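Long-range contact in fucolectin-related protein (Streptococcus pneumoniae, PDB 2J22), which probably binds fucose-containing glycans such as blood group antigens, as a calcium-containing carbohydrate-binding module of a pneumococcal virulence factor: residues Gln23-Tyr28 with Thr50-Asp55. Numbering follows the deposited sequence.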
loop_
_atom_site.group_PDB
_atom_site.type_symbol
_atom_site.label_atom_id
_atom_site.label_comp_id
_atom_site.label_asym_id
_atom_site.label_seq_id
_atom_site.Cartn_x
_atom_site.Cartn_y
_atom_site.Cartn_z
ATOM N N GLN A 23 4.469 0.257 9.223
ATOM C CA GLN A 23 4.383 1.603 8.653
ATOM C C GLN A 23 5.152 2.572 9.529
ATOM O O GLN A 23 5.576 2.219 10.627
ATOM C CB GLN A 23 2.892 2.021 8.432
ATOM C CG GLN A 23 1.974 2.068 9.690
ATOM C CD GLN A 23 0.453 2.215 9.386
ATOM O OE1 GLN A 23 0.005 2.195 8.201
ATOM N NE2 GLN A 23 -0.312 2.433 10.406
ATOM N N SER A 24 5.347 3.775 9.033
ATOM C CA SER A 24 6.174 4.792 9.644
ATOM C C SER A 24 5.661 5.132 11.046
ATOM O O SER A 24 6.474 5.319 11.957
ATOM C CB SER A 24 6.214 6.017 8.746
ATOM O OG SER A 24 4.879 6.487 8.552
ATOM N N SER A 25 4.335 5.205 11.234
ATOM C CA SER A 25 3.796 5.402 12.582
ATOM C C SER A 25 2.295 5.090 12.528
ATOM O O SER A 25 1.752 4.842 11.481
ATOM C CB SER A 25 4.016 6.844 13.092
ATOM O OG SER A 25 3.342 7.768 12.237
ATOM N N THR A 26 1.597 5.157 13.640
ATOM C CA THR A 26 0.165 4.838 13.573
ATOM C C THR A 26 -0.629 5.891 14.322
ATOM O O THR A 26 -0.231 6.315 15.445
ATOM C CB THR A 26 -0.045 3.470 14.219
ATOM O OG1 THR A 26 0.614 2.444 13.446
ATOM C CG2 THR A 26 -1.525 3.085 14.270
ATOM N N ASP A 27 -1.731 6.336 13.722
ATOM C CA ASP A 27 -2.610 7.288 14.402
ATOM C C ASP A 27 -4.043 6.780 14.273
ATOM O O ASP A 27 -4.355 6.064 13.338
ATOM C CB ASP A 27 -2.460 8.640 13.752
ATOM C CG ASP A 27 -2.393 9.784 14.748
ATOM O OD1 ASP A 27 -2.425 9.535 15.958
ATOM O OD2 ASP A 27 -2.314 10.979 14.381
ATOM N N TYR A 28 -4.886 7.069 15.258
ATOM C CA TYR A 28 -6.349 6.820 15.096
ATOM C C TYR A 28 -6.684 5.349 14.950
ATOM O O TYR A 28 -7.591 4.947 14.251
ATOM C CB TYR A 28 -6.938 7.632 13.932
ATOM C CG TYR A 28 -6.646 9.115 14.053
ATOM C CD1 TYR A 28 -7.165 9.860 15.120
ATOM C CD2 TYR A 28 -5.856 9.795 13.095
ATOM C CE1 TYR A 28 -6.873 11.231 15.283
ATOM C CE2 TYR A 28 -5.558 11.191 13.230
ATOM C CZ TYR A 28 -6.078 11.893 14.330
ATOM O OH TYR A 28 -5.827 13.252 14.470
ATOM N N THR A 50 -5.852 2.186 7.136
ATOM C CA THR A 50 -4.625 2.507 7.873
ATOM C C THR A 50 -4.557 4.062 8.059
ATOM O O THR A 50 -5.269 4.840 7.382
ATOM C CB THR A 50 -3.335 2.012 7.105
ATOM O OG1 THR A 50 -3.110 2.867 5.987
ATOM C CG2 THR A 50 -3.457 0.525 6.496
ATOM N N HIS A 51 -3.675 4.510 8.934
ATOM C CA HIS A 51 -3.464 5.929 9.252
ATOM C C HIS A 51 -2.127 6.116 9.930
ATOM O O HIS A 51 -1.890 5.512 11.005
ATOM C CB HIS A 51 -4.594 6.481 10.150
ATOM C CG HIS A 51 -4.854 7.955 9.957
ATOM N ND1 HIS A 51 -3.854 8.901 9.927
ATOM C CD2 HIS A 51 -6.010 8.630 9.773
ATOM C CE1 HIS A 51 -4.384 10.104 9.759
ATOM N NE2 HIS A 51 -5.695 9.965 9.648
ATOM N N THR A 52 -1.212 6.829 9.289
ATOM C CA THR A 52 0.018 7.237 9.970
ATOM C C THR A 52 -0.186 8.556 10.688
ATOM O O THR A 52 -1.175 9.277 10.455
ATOM C CB THR A 52 1.247 7.294 8.989
ATOM O OG1 THR A 52 1.054 8.387 8.083
ATOM C CG2 THR A 52 1.290 6.025 8.009
ATOM N N LYS A 53 0.759 8.894 11.567
ATOM C CA LYS A 53 0.963 10.265 11.967
ATOM C C LYS A 53 1.422 11.148 10.815
ATOM O O LYS A 53 1.640 10.679 9.703
ATOM C CB LYS A 53 1.956 10.341 13.097
ATOM C CG LYS A 53 1.351 9.768 14.395
ATOM C CD LYS A 53 2.442 9.513 15.416
ATOM C CE LYS A 53 1.954 9.594 16.838
ATOM N NZ LYS A 53 1.003 8.505 17.155
ATOM N N GLU A 54 1.691 12.412 11.131
ATOM C CA GLU A 54 2.057 13.356 10.083
ATOM C C GLU A 54 3.574 13.280 9.808
ATOM O O GLU A 54 4.357 14.154 10.203
ATOM C CB GLU A 54 1.649 14.747 10.487
ATOM C CG GLU A 54 0.138 14.961 10.600
ATOM C CD GLU A 54 -0.132 16.256 11.344
ATOM O OE1 GLU A 54 0.038 16.311 12.586
ATOM O OE2 GLU A 54 -0.415 17.250 10.677
ATOM N N ASP A 55 4.000 12.205 9.167
ATOM C CA ASP A 55 5.436 11.859 9.177
ATOM C C ASP A 55 6.199 12.492 8.014
ATOM O O ASP A 55 5.582 13.054 7.078
ATOM C CB ASP A 55 5.638 10.322 9.112
ATOM C CG ASP A 55 5.247 9.628 10.368
ATOM O OD1 ASP A 55 5.387 10.198 11.491
ATOM O OD2 ASP A 55 4.777 8.497 10.346
HETATM O O HOH W 1 -0.612 3.706 6.258
HETATM O O HOH W 2 -2.158 11.645 11.644
#
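Residues 23-28 cross residues 50-55 at the calcium-bearing end of this galactose-binding-like beta-sandwich, within the long loop that joins strands 20-23 and 59-64. D55 OD2 takes the hydroxyls of both neighbouring serines, S24 OG at 2.7 Å and S25 OG at 2.5 Å, very short and of doubtful exact length; the S24 bond reaches its anti side, 16° out of the carboxylate plane. S25 OG, set between its own backbone N and carbonyl carbon (chi1 61°), also accepts K53 N at 2.9 Å, so that it bridges the D55 carboxylate and the K53 backbone. S24 OG is shared with W59 N of the following strand. D27 N donates to H51 O at 2.8 Å from above the carbonyl plane. K53 bends at chi4 so that NZ reaches T26 O at 3.0 Å, while D27 OD1, 3.8 Å from NZ, makes a long salt bridge. Water joins D27 OD2 to T52 O, which lies close to the imidazole plane and also accepts H51 ND1 at 2.8 Å. The Y28 ring meets the H51 face edge-on, CD2 above the centre and planes at 65°. Two hydroxyl donors on one carboxylate oxygen would probably favour the ionised form of D55.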